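Delta-1-pyrroline-5-carboxylate dehydrogenase, mitochondrial (Mus musculus, PDB 4E3X) catalyses the NAD(+)-dependent oxidation of glutamic gamma-semialdehyde to L-glutamate, the second and last step in the breakdown of proline. Local coordinates at residues Gln60-Cys66 and His89-Cys95; Ala105-Ala109 and Asn257-Val262; Ser326-Val332 and Phe483-Lys487; Pro442-Glu446 and Ser472-Tyr476. All coordinates share one frame; numbering follows the deposited sequence. Where two conformers were deposited one is given.

Contact 1: Gln60-Cys66 and His89-Cys95; sequences QTEAIPC and HKVAKFC. Unlike the reference sequence in segment 60-66: Thr61 (reference Met).
Glu62 and Ala63 pair in parallel with Ala92 and Lys93, held by backbone bonds from Glu62 N to Val91 O, from Lys93 N to Glu62 O and, at 2.7 Å, from Ile64 N to Lys93 O. Toward Gln60 side chains take over this role. His89 NE2 donates to Gln60 O at 2.9 Å, nearly in the plane of the imidazole (12° out of it), and Thr61 OG1 donates to Lys90 O at 2.6 Å; the reference sequence has methionine at Thr61. With CG anti to the backbone N (chi1 -177°), the imidazole of His89 swings across to Gln60, and Val91 CG1 sits over its centre, 3.7 Å above the plane. Putting an alanine at His89 would probably leave Gln60 O dependent on the water it shares with Val91 O and strip the cover from Val91 CG1. At the other end a second water donates to Ile64 O at 2.7 Å and accepts from Cys95 N. Between the ends, Ile64 CD1 rests on Ala92 CB at 3.8 Å, with Tyr243 of helix 239-251 against Ile64. Farther out, Val91 and Ala92 both face Gln81 in a classic beta bulge, joining strand 89-95 to strand 78-83. Side-chain donors and water at the Gln60 end, and water alone at the Cys95 end, thus carry the strand pairing beyond its two bridges.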
loop_
_atom_site.group_PDB
_atom_site.type_symbol
_atom_site.label_atom_id
_atom_site.label_comp_id
_atom_site.label_asym_id
_atom_site.label_seq_id
_atom_site.Cartn_x
_atom_site.Cartn_y
_atom_site.Cartn_z
ATOM N N GLN B 60 -33.790 26.276 -9.551
ATOM C CA GLN B 60 -34.152 24.928 -9.115
ATOM C C GLN B 60 -33.419 24.481 -7.859
ATOM O O GLN B 60 -32.230 24.763 -7.689
ATOM C CB GLN B 60 -33.857 23.913 -10.220
ATOM C CG GLN B 60 -34.420 24.287 -11.588
ATOM C CD GLN B 60 -35.920 24.076 -11.700
ATOM O OE1 GLN B 60 -36.556 23.497 -10.811
ATOM N NE2 GLN B 60 -36.496 24.548 -12.802
ATOM N N THR B 61 -34.129 23.756 -7.001
ATOM C CA THR B 61 -33.529 23.058 -5.877
ATOM C C THR B 61 -33.854 21.576 -6.015
ATOM O O THR B 61 -35.033 21.209 -6.081
ATOM C CB THR B 61 -34.126 23.524 -4.540
ATOM O OG1 THR B 61 -34.009 24.947 -4.415
ATOM C CG2 THR B 61 -33.423 22.840 -3.368
ATOM N N GLU B 62 -32.832 20.721 -6.059
ATOM C CA GLU B 62 -33.070 19.278 -6.058
ATOM C C GLU B 62 -33.062 18.728 -4.641
ATOM O O GLU B 62 -32.129 18.986 -3.893
ATOM C CB GLU B 62 -32.013 18.535 -6.882
ATOM C CG GLU B 62 -32.346 17.057 -7.026
ATOM C CD GLU B 62 -31.322 16.261 -7.811
ATOM O OE1 GLU B 62 -30.254 16.805 -8.144
ATOM O OE2 GLU B 62 -31.582 15.069 -8.085
ATOM N N ALA B 63 -34.091 17.959 -4.290
ATOM C CA ALA B 63 -34.126 17.259 -3.008
ATOM C C ALA B 63 -33.419 15.916 -3.172
ATOM O O ALA B 63 -33.933 15.003 -3.831
ATOM C CB ALA B 63 -35.563 17.064 -2.534
ATOM N N ILE B 64 -32.228 15.812 -2.585
ATOM C CA ILE B 64 -31.352 14.667 -2.801
ATOM C C ILE B 64 -31.366 13.781 -1.557
ATOM O O ILE B 64 -30.925 14.204 -0.496
ATOM C CB ILE B 64 -29.903 15.143 -3.086
ATOM C CG1 ILE B 64 -29.866 15.955 -4.385
ATOM C CG2 ILE B 64 -28.932 13.966 -3.138
ATOM C CD1 ILE B 64 -28.511 16.551 -4.702
ATOM N N PRO B 65 -31.877 12.544 -1.683
ATOM C CA PRO B 65 -31.949 11.652 -0.522
ATOM C C PRO B 65 -30.627 10.925 -0.292
ATOM O O PRO B 65 -29.752 10.930 -1.160
ATOM C CB PRO B 65 -33.004 10.635 -0.951
ATOM C CG PRO B 65 -32.728 10.485 -2.425
ATOM C CD PRO B 65 -32.384 11.892 -2.904
ATOM N N CYS B 66 -30.490 10.302 0.870
ATOM C CA CYS B 66 -29.507 9.240 1.005
ATOM C C CYS B 66 -30.032 8.046 0.204
ATOM O O CYS B 66 -31.252 7.867 0.067
ATOM C CB CYS B 66 -29.334 8.841 2.464
ATOM S SG CYS B 66 -28.571 10.106 3.490
ATOM N N HIS B 89 -29.414 31.185 -3.822
ATOM C CA HIS B 89 -29.868 30.016 -4.573
ATOM C C HIS B 89 -29.475 28.736 -3.838
ATOM O O HIS B 89 -28.303 28.378 -3.773
ATOM C CB HIS B 89 -29.279 30.031 -5.996
ATOM C CG HIS B 89 -29.744 28.902 -6.873
ATOM N ND1 HIS B 89 -29.154 28.626 -8.089
ATOM C CD2 HIS B 89 -30.740 27.992 -6.723
ATOM C CE1 HIS B 89 -29.761 27.592 -8.647
ATOM N NE2 HIS B 89 -30.722 27.186 -7.834
ATOM N N LYS B 90 -30.462 28.052 -3.278
ATOM C CA LYS B 90 -30.240 26.737 -2.705
ATOM C C LYS B 90 -30.334 25.733 -3.841
ATOM O O LYS B 90 -31.423 25.472 -4.349
ATOM C CB LYS B 90 -31.293 26.440 -1.641
ATOM C CG LYS B 90 -31.187 27.341 -0.424
ATOM C CD LYS B 90 -32.403 27.201 0.476
ATOM C CE LYS B 90 -32.217 27.946 1.783
ATOM N NZ LYS B 90 -32.098 29.412 1.571
ATOM N N VAL B 91 -29.196 25.188 -4.261
ATOM C CA VAL B 91 -29.191 24.305 -5.423
ATOM C C VAL B 91 -29.629 22.889 -5.080
ATOM O O VAL B 91 -30.103 22.144 -5.941
ATOM C CB VAL B 91 -27.825 24.302 -6.155
ATOM C CG1 VAL B 91 -27.370 25.733 -6.429
ATOM C CG2 VAL B 91 -26.771 23.535 -5.356
ATOM N N ALA B 92 -29.479 22.519 -3.814
ATOM C CA ALA B 92 -29.903 21.202 -3.367
ATOM C C ALA B 92 -30.325 21.249 -1.911
ATOM O O ALA B 92 -29.773 22.027 -1.118
ATOM C CB ALA B 92 -28.795 20.159 -3.573
ATOM N N LYS B 93 -31.316 20.422 -1.586
ATOM C CA LYS B 93 -31.713 20.138 -0.217
ATOM C C LYS B 93 -31.414 18.668 -0.011
ATOM O O LYS B 93 -31.886 17.827 -0.769
ATOM C CB LYS B 93 -33.208 20.392 -0.026
ATOM C CG LYS B 93 -33.680 20.108 1.394
ATOM C CD LYS B 93 -35.104 20.565 1.650
ATOM C CE LYS B 93 -36.104 19.656 0.994
ATOM N NZ LYS B 93 -37.498 20.004 1.412
ATOM N N PHE B 94 -30.604 18.357 0.991
ATOM C CA PHE B 94 -30.223 16.973 1.233
ATOM C C PHE B 94 -30.307 16.717 2.724
ATOM O O PHE B 94 -30.799 17.561 3.464
ATOM C CB PHE B 94 -28.842 16.647 0.617
ATOM C CG PHE B 94 -27.684 17.396 1.230
ATOM C CD1 PHE B 94 -26.870 16.777 2.166
ATOM C CD2 PHE B 94 -27.373 18.694 0.835
ATOM C CE1 PHE B 94 -25.790 17.440 2.722
ATOM C CE2 PHE B 94 -26.289 19.373 1.388
ATOM C CZ PHE B 94 -25.492 18.740 2.330
ATOM N N CYS B 95 -29.865 15.551 3.168
ATOM C CA CYS B 95 -29.872 15.284 4.595
ATOM C C CYS B 95 -28.658 14.480 5.010
ATOM O O CYS B 95 -28.052 13.771 4.211
ATOM C CB CYS B 95 -31.155 14.566 5.024
ATOM S SG CYS B 95 -31.363 12.905 4.348
HETATM O O HOH W 1 -30.386 22.717 -8.703
HETATM O O HOH W 2 -29.052 13.429 1.311
#

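Contact 2: Ala105-Ala109 and Asn257-Val262; sequences AIDAA and NIIQFV
Gln260 turns its CG anti to its own carbonyl carbon (chi1 -46°) and then bends at chi2 (-74°), which lays its amide against the turn of helix from Ala105 to Ala109. Asn257 likewise has CG anti to its carbonyl carbon, and its OD1 comes to the same amide nitrogen. Both N-H groups of Gln260 NE2 are therefore used: one goes to Ala105 O at 3.1 Å, with 165° at the hydrogen, the other to Asn257 OD1 at 3.0 Å. Each acceptor is met in its carbonyl plane, on a lone pair, and each lies close to the plane of the Gln260 amide. Ala105 O is shared, since it also takes the helical bond from Ala109 N at 2.9 Å. On the far side of the amide, Gln260 OE1 accepts from Gly69 N, beyond strand 62-68. Small side chains let the helix come close: Ala105 CB lies 4.0 Å from Gln260 CG, and Ala108 CB touches Asn257 OD1 at 3.3 Å. Asn257 O is buried without a conventional partner and meets the CA-H of Ala109, CA to O 3.3 Å. The 105-109 part of helix 99-118 runs nearly antiparallel to strand 259-261, the two short axes approaching to 9.2 Å, so the helix packs against an outermost strand of the five-stranded parallel sheet that carries NAD(+)-binding Lys233 on its neighbouring strand. With every polar atom of the Gln260 amide engaged, its orientation is fixed: turned over, it would set oxygen against two acceptors.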
loop_
_atom_site.group_PDB
_atom_site.type_symbol
_atom_site.label_atom_id
_atom_site.label_comp_id
_atom_site.label_asym_id
_atom_site.label_seq_id
_atom_site.Cartn_x
_atom_site.Cartn_y
_atom_site.Cartn_z
ATOM N N ALA B 105 -26.635 0.857 6.166
ATOM C CA ALA B 105 -25.949 0.879 4.879
ATOM C C ALA B 105 -24.770 -0.083 4.860
ATOM O O ALA B 105 -24.553 -0.778 3.867
ATOM C CB ALA B 105 -25.485 2.289 4.551
ATOM N N ILE B 106 -24.008 -0.115 5.955
ATOM C CA ILE B 106 -22.910 -1.074 6.088
ATOM C C ILE B 106 -23.427 -2.508 5.983
ATOM O O ILE B 106 -22.900 -3.312 5.214
ATOM C CB ILE B 106 -22.152 -0.889 7.426
ATOM C CG1 ILE B 106 -21.367 0.430 7.420
ATOM C CG2 ILE B 106 -21.230 -2.081 7.702
ATOM C CD1 ILE B 106 -20.869 0.856 8.793
ATOM N N ASP B 107 -24.453 -2.825 6.764
ATOM C CA ASP B 107 -24.967 -4.193 6.778
ATOM C C ASP B 107 -25.414 -4.632 5.385
ATOM O O ASP B 107 -25.117 -5.747 4.960
ATOM C CB ASP B 107 -26.132 -4.336 7.763
ATOM C CG ASP B 107 -25.727 -4.083 9.204
ATOM O OD1 ASP B 107 -24.514 -3.984 9.490
ATOM O OD2 ASP B 107 -26.635 -3.985 10.055
ATOM N N ALA B 108 -26.122 -3.752 4.679
ATOM C CA ALA B 108 -26.633 -4.090 3.355
ATOM C C ALA B 108 -25.512 -4.207 2.334
ATOM O O ALA B 108 -25.548 -5.074 1.463
ATOM C CB ALA B 108 -27.673 -3.077 2.900
ATOM N N ALA B 109 -24.510 -3.339 2.444
ATOM C CA ALA B 109 -23.347 -3.429 1.565
ATOM C C ALA B 109 -22.625 -4.763 1.774
ATOM O O ALA B 109 -22.268 -5.455 0.813
ATOM C CB ALA B 109 -22.402 -2.258 1.817
ATOM N N ASN B 257 -26.509 -1.583 -3.402
ATOM C CA ASN B 257 -25.693 -1.878 -2.220
ATOM C C ASN B 257 -24.198 -1.994 -2.474
ATOM O O ASN B 257 -23.450 -2.405 -1.584
ATOM C CB ASN B 257 -26.216 -3.104 -1.480
ATOM C CG ASN B 257 -27.625 -2.894 -0.975
ATOM O OD1 ASN B 257 -27.889 -1.974 -0.190
ATOM N ND2 ASN B 257 -28.555 -3.718 -1.453
ATOM N N ILE B 258 -23.756 -1.637 -3.677
ATOM C CA ILE B 258 -22.324 -1.600 -3.958
ATOM C C ILE B 258 -21.710 -0.240 -3.584
ATOM O O ILE B 258 -20.635 -0.178 -2.975
ATOM C CB ILE B 258 -22.020 -1.968 -5.417
ATOM C CG1 ILE B 258 -22.669 -3.322 -5.769
ATOM C CG2 ILE B 258 -20.505 -1.972 -5.681
ATOM C CD1 ILE B 258 -22.410 -4.461 -4.752
ATOM N N ILE B 259 -22.391 0.850 -3.936
ATOM C CA ILE B 259 -22.041 2.167 -3.415
ATOM C C ILE B 259 -23.289 2.733 -2.752
ATOM O O ILE B 259 -24.321 2.900 -3.408
ATOM C CB ILE B 259 -21.519 3.142 -4.492
ATOM C CG1 ILE B 259 -20.215 2.618 -5.118
ATOM C CG2 ILE B 259 -21.281 4.517 -3.870
ATOM C CD1 ILE B 259 -19.713 3.461 -6.273
ATOM N N GLN B 260 -23.203 2.982 -1.446
ATOM C CA GLN B 260 -24.276 3.620 -0.701
ATOM C C GLN B 260 -24.011 5.120 -0.692
ATOM O O GLN B 260 -22.901 5.560 -0.382
ATOM C CB GLN B 260 -24.334 3.069 0.728
ATOM C CG GLN B 260 -24.254 1.542 0.821
ATOM C CD GLN B 260 -25.523 0.818 0.387
ATOM O OE1 GLN B 260 -26.161 1.183 -0.602
ATOM N NE2 GLN B 260 -25.873 -0.246 1.114
ATOM N N PHE B 261 -25.014 5.904 -1.087
ATOM C CA PHE B 261 -24.857 7.349 -1.196
ATOM C C PHE B 261 -25.301 7.954 0.129
ATOM O O PHE B 261 -26.503 8.075 0.399
ATOM C CB PHE B 261 -25.695 7.880 -2.368
ATOM C CG PHE B 261 -25.402 9.311 -2.721
ATOM C CD1 PHE B 261 -24.324 9.624 -3.534
ATOM C CD2 PHE B 261 -26.219 10.341 -2.257
ATOM C CE1 PHE B 261 -24.048 10.947 -3.860
ATOM C CE2 PHE B 261 -25.955 11.660 -2.574
ATOM C CZ PHE B 261 -24.871 11.964 -3.379
ATOM N N VAL B 262 -24.328 8.289 0.976
ATOM C CA VAL B 262 -24.621 8.652 2.353
ATOM C C VAL B 262 -23.922 9.930 2.822
ATOM O O VAL B 262 -22.981 9.887 3.619
ATOM C CB VAL B 262 -24.359 7.476 3.327
ATOM C CG1 VAL B 262 -25.449 6.430 3.169
ATOM C CG2 VAL B 262 -22.988 6.855 3.095
#

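Contact 3: Ser326-Val332 and Phe483-Lys487; sequences SADVDSV and FAQDK
Phe483 and Val332 form the tight part of this contact. Val332 CG2 presses on Phe483 CB at 3.6 Å, and Val332 CA lies over one ring face, 4.3 Å from the centroid and 18° off the normal. With CG anti to its carbonyl carbon (chi1 -72°), the ring lies against the first turn of helix 329-341, while Ala327 CB fills in beside Phe483 CB at 3.8 Å. Leu554 of the second subunit also packs on Phe483. Next to this tight side, Asp328 OD1 caps the helix, receiving Ser331 N at 3.1 Å and Ser331 OG at 2.8 Å from opposite faces of its carboxylate, and Ser331 OG bonds Leu554 N of the second subunit. The other end is looser and more polar. Gln485 N donates to Ser326 OG at 2.8 Å, and that hydroxyl is bonded to His324 ND1 as well. The exposed Gln485 side chain doubles back at chi2, and a water accepts from both Gln485 NE2 and Asp328 N. Asp486 caps the next helix through Ile489 N. Neighbouring parallel strands, 319-323 and 476-483, thus each lead into an aspartate N-cap and a helix, the strand-to-helix connection of an alpha/beta fold, here forming part of the dimer interface.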
loop_
_atom_site.group_PDB
_atom_site.type_symbol
_atom_site.label_atom_id
_atom_site.label_comp_id
_atom_site.label_asym_id
_atom_site.label_seq_id
_atom_site.Cartn_x
_atom_site.Cartn_y
_atom_site.Cartn_z
ATOM N N SER B 326 16.913 32.207 -16.427
ATOM C CA SER B 326 16.852 31.772 -17.822
ATOM C C SER B 326 15.418 31.456 -18.274
ATOM O O SER B 326 15.214 30.976 -19.388
ATOM C CB SER B 326 17.733 30.531 -18.024
ATOM O OG SER B 326 17.191 29.416 -17.330
ATOM N N ALA B 327 14.435 31.713 -17.413
ATOM C CA ALA B 327 13.031 31.399 -17.704
ATOM C C ALA B 327 12.461 32.200 -18.865
ATOM O O ALA B 327 12.874 33.332 -19.130
ATOM C CB ALA B 327 12.170 31.626 -16.466
ATOM N N ASP B 328 11.489 31.604 -19.546
ATOM C CA ASP B 328 10.670 32.331 -20.498
ATOM C C ASP B 328 9.655 33.153 -19.712
ATOM O O ASP B 328 8.767 32.605 -19.042
ATOM C CB ASP B 328 9.970 31.362 -21.444
ATOM C CG ASP B 328 9.220 32.069 -22.541
ATOM O OD1 ASP B 328 7.981 32.187 -22.434
ATOM O OD2 ASP B 328 9.877 32.516 -23.505
ATOM N N VAL B 329 9.804 34.471 -19.779
ATOM C CA VAL B 329 9.011 35.374 -18.957
ATOM C C VAL B 329 7.505 35.230 -19.170
ATOM O O VAL B 329 6.745 35.128 -18.211
ATOM C CB VAL B 329 9.441 36.845 -19.166
ATOM C CG1 VAL B 329 8.436 37.791 -18.520
ATOM C CG2 VAL B 329 10.843 37.072 -18.609
ATOM N N ASP B 330 7.066 35.214 -20.424
ATOM C CA ASP B 330 5.635 35.124 -20.697
ATOM C C ASP B 330 5.030 33.808 -20.190
ATOM O O ASP B 330 3.891 33.789 -19.723
ATOM C CB ASP B 330 5.332 35.322 -22.185
ATOM C CG ASP B 330 5.452 36.778 -22.623
ATOM O OD1 ASP B 330 5.450 37.683 -21.755
ATOM O OD2 ASP B 330 5.540 37.019 -23.843
ATOM N N SER B 331 5.788 32.718 -20.279
ATOM C CA SER B 331 5.343 31.426 -19.742
ATOM C C SER B 331 5.181 31.456 -18.226
ATOM O O SER B 331 4.204 30.933 -17.689
ATOM C CB SER B 331 6.308 30.306 -20.132
ATOM O OG SER B 331 6.310 30.114 -21.532
ATOM N N VAL B 332 6.149 32.066 -17.546
ATOM C CA VAL B 332 6.069 32.241 -16.105
ATOM C C VAL B 332 4.793 32.999 -15.744
ATOM O O VAL B 332 4.050 32.603 -14.856
ATOM C CB VAL B 332 7.283 33.017 -15.564
ATOM C CG1 VAL B 332 7.031 33.444 -14.124
ATOM C CG2 VAL B 332 8.546 32.180 -15.678
ATOM N N PHE B 483 10.766 26.974 -13.787
ATOM C CA PHE B 483 10.840 27.622 -15.086
ATOM C C PHE B 483 12.290 28.011 -15.353
ATOM O O PHE B 483 12.872 28.825 -14.630
ATOM C CB PHE B 483 9.925 28.851 -15.126
ATOM C CG PHE B 483 8.451 28.515 -15.160
ATOM C CD1 PHE B 483 7.765 28.244 -13.986
ATOM C CD2 PHE B 483 7.752 28.475 -16.361
ATOM C CE1 PHE B 483 6.422 27.936 -14.008
ATOM C CE2 PHE B 483 6.401 28.167 -16.386
ATOM C CZ PHE B 483 5.739 27.898 -15.205
ATOM N N ALA B 484 12.877 27.409 -16.382
ATOM C CA ALA B 484 14.292 27.609 -16.690
ATOM C C ALA B 484 14.597 27.029 -18.069
ATOM O O ALA B 484 13.999 26.026 -18.457
ATOM C CB ALA B 484 15.159 26.932 -15.633
ATOM N N GLN B 485 15.525 27.639 -18.805
ATOM C CA GLN B 485 15.889 27.128 -20.124
ATOM C C GLN B 485 17.358 26.729 -20.179
ATOM O O GLN B 485 17.939 26.584 -21.256
ATOM C CB GLN B 485 15.557 28.145 -21.221
ATOM C CG GLN B 485 14.065 28.458 -21.357
ATOM C CD GLN B 485 13.234 27.263 -21.815
ATOM O OE1 GLN B 485 13.758 26.298 -22.375
ATOM N NE2 GLN B 485 11.926 27.328 -21.581
ATOM N N ASP B 486 17.948 26.553 -19.002
ATOM C CA ASP B 486 19.317 26.078 -18.863
ATOM C C ASP B 486 19.269 24.637 -18.356
ATOM O O ASP B 486 18.760 24.377 -17.260
ATOM C CB ASP B 486 20.065 26.987 -17.881
ATOM C CG ASP B 486 21.522 26.597 -17.692
ATOM O OD1 ASP B 486 21.803 25.459 -17.262
ATOM O OD2 ASP B 486 22.398 27.448 -17.949
ATOM N N LYS B 487 19.795 23.710 -19.155
ATOM C CA LYS B 487 19.705 22.280 -18.864
ATOM C C LYS B 487 20.390 21.900 -17.555
ATOM O O LYS B 487 19.855 21.112 -16.777
ATOM C CB LYS B 487 20.280 21.454 -20.022
HETATM O O HOH W 3 10.602 28.874 -19.203
#

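Contact 4: Pro442-Glu446 and Ser472-Tyr476; sequences PIMKE and STTSY
The ST turn at Thr474, where the chain passes from helix 463-472 into strand 476-483, faces the loop of Lys445 beside the NAD(+) site. Its defining bond runs from Tyr476 N to Thr474 OG1 at 3.0 Å. Lys445 crosses Thr473 at about a right angle: its chain stays extended until a bend at chi4 (-78°) brings NZ to Thr473 O at 2.6 Å, in the carbonyl plane, and CG passes 3.9 Å from Thr473 CG2. Thr473 OG1 itself turns back to Leu469 O of the helix. A methionine in place of Lys445 would probably leave Thr473 O without this charged donor and the two loops less firmly joined. Thr474 CG2 packs on Met444 O at 3.4 Å, a buried oxygen with no hydrogen-bond partner. A water donates to Lys445 O at 2.8 Å and accepts from Ser475 N, a second bridge between the loops. The same Lys445 O lies at the edge of the Tyr476 ring, 3.9 Å from CE2. The side chain of Tyr476 lies about 4 Å, nearest atoms, from those of Val288 and Glu447, both NAD(+)-binding residues, so the Tyr476 side of the paired loops probably borders the cofactor site of the aldehyde dehydrogenase fold.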
loop_
_atom_site.group_PDB
_atom_site.type_symbol
_atom_site.label_atom_id
_atom_site.label_comp_id
_atom_site.label_asym_id
_atom_site.label_seq_id
_atom_site.Cartn_x
_atom_site.Cartn_y
_atom_site.Cartn_z
ATOM N N PRO B 442 4.520 32.997 7.757
ATOM C CA PRO B 442 3.420 32.025 7.812
ATOM C C PRO B 442 2.610 31.900 6.516
ATOM O O PRO B 442 2.167 30.798 6.192
ATOM C CB PRO B 442 2.543 32.561 8.943
ATOM C CG PRO B 442 3.518 33.212 9.865
ATOM C CD PRO B 442 4.595 33.809 8.987
ATOM N N ILE B 443 2.438 32.989 5.775
ATOM C CA ILE B 443 1.667 32.921 4.536
ATOM C C ILE B 443 2.381 32.097 3.453
ATOM O O ILE B 443 1.755 31.660 2.482
ATOM C CB ILE B 443 1.295 34.332 4.004
ATOM C CG1 ILE B 443 0.062 34.256 3.099
ATOM C CG2 ILE B 443 2.484 34.976 3.285
ATOM C CD1 ILE B 443 -0.449 35.613 2.666
ATOM N N MET B 444 3.680 31.873 3.637
ATOM C CA MET B 444 4.453 31.022 2.734
ATOM C C MET B 444 4.328 29.541 3.098
ATOM O O MET B 444 4.798 28.676 2.356
ATOM C CB MET B 444 5.934 31.428 2.748
ATOM C CG MET B 444 6.227 32.816 2.181
ATOM S SD MET B 444 6.177 32.886 0.378
ATOM C CE MET B 444 7.615 31.909 -0.063
ATOM N N LYS B 445 3.700 29.258 4.240
ATOM C CA LYS B 445 3.669 27.899 4.790
ATOM C C LYS B 445 2.278 27.268 4.811
ATOM O O LYS B 445 2.135 26.065 4.617
ATOM C CB LYS B 445 4.220 27.896 6.218
ATOM C CG LYS B 445 5.709 28.183 6.339
ATOM C CD LYS B 445 6.105 28.325 7.804
ATOM C CE LYS B 445 7.595 28.570 7.973
ATOM N NZ LYS B 445 8.382 27.316 7.825
ATOM N N GLU B 446 1.255 28.076 5.063
ATOM C CA GLU B 446 -0.078 27.540 5.320
ATOM C C GLU B 446 -0.980 27.557 4.088
ATOM O O GLU B 446 -1.031 28.546 3.352
ATOM C CB GLU B 446 -0.728 28.276 6.494
ATOM C CG GLU B 446 0.120 28.224 7.756
ATOM C CD GLU B 446 -0.508 28.951 8.924
ATOM O OE1 GLU B 446 -1.724 28.774 9.153
ATOM O OE2 GLU B 446 0.218 29.699 9.612
ATOM N N SER B 472 12.438 23.197 2.056
ATOM C CA SER B 472 12.343 23.045 3.509
ATOM C C SER B 472 11.301 23.924 4.195
ATOM O O SER B 472 10.970 23.694 5.357
ATOM C CB SER B 472 13.702 23.321 4.149
ATOM O OG SER B 472 13.997 24.704 4.073
ATOM N N THR B 473 10.787 24.930 3.494
ATOM C CA THR B 473 9.938 25.929 4.143
ATOM C C THR B 473 8.599 25.377 4.629
ATOM O O THR B 473 8.134 25.725 5.721
ATOM C CB THR B 473 9.719 27.157 3.235
ATOM O OG1 THR B 473 10.971 27.836 3.075
ATOM C CG2 THR B 473 8.703 28.120 3.844
ATOM N N THR B 474 7.987 24.498 3.842
ATOM C CA THR B 474 6.656 24.006 4.170
ATOM C C THR B 474 6.683 22.551 4.608
ATOM O O THR B 474 7.712 21.882 4.532
ATOM C CB THR B 474 5.674 24.139 2.982
ATOM O OG1 THR B 474 5.813 23.007 2.109
ATOM C CG2 THR B 474 5.903 25.448 2.230
ATOM N N SER B 475 5.530 22.062 5.047
ATOM C CA SER B 475 5.410 20.673 5.464
ATOM C C SER B 475 4.916 19.783 4.328
ATOM O O SER B 475 4.761 18.578 4.506
ATOM C CB SER B 475 4.439 20.566 6.632
ATOM O OG SER B 475 3.122 20.861 6.204
ATOM N N TYR B 476 4.691 20.378 3.159
ATOM C CA TYR B 476 4.008 19.695 2.060
ATOM C C TYR B 476 4.914 19.209 0.932
ATOM O O TYR B 476 6.068 19.627 0.816
ATOM C CB TYR B 476 2.931 20.618 1.490
ATOM C CG TYR B 476 1.818 20.964 2.458
ATOM C CD1 TYR B 476 0.802 20.049 2.734
ATOM C CD2 TYR B 476 1.758 22.217 3.066
ATOM C CE1 TYR B 476 -0.232 20.361 3.590
ATOM C CE2 TYR B 476 0.714 22.545 3.928
ATOM C CZ TYR B 476 -0.276 21.607 4.180
ATOM O OH TYR B 476 -1.319 21.898 5.028
HETATM O O HOH W 4 3.574 24.009 5.766
#

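From the N terminus, contact 1 comes first, closing a loop of 22 residues between the two inner strands, 62-68 and 89-95, of a four-stranded mixed sheet. The chain then enters helix 99-118, and contact 2 closes 147 residues later on strand 259-261 of the parallel sheet. These two are in series yet touch: Phe261 packs on Ile64 and Cys66, so the small sheet packs on the edge strand of the parallel sheet. Contact 3 spans 150 residues and joins two strand-to-helix turns; contact 4 is nested inside it, its centre about 24 Å from that of contact 3, and joins two loops. Contacts 1 and 3, 47 Å apart between centres, lie on opposite sides of the chain's centre.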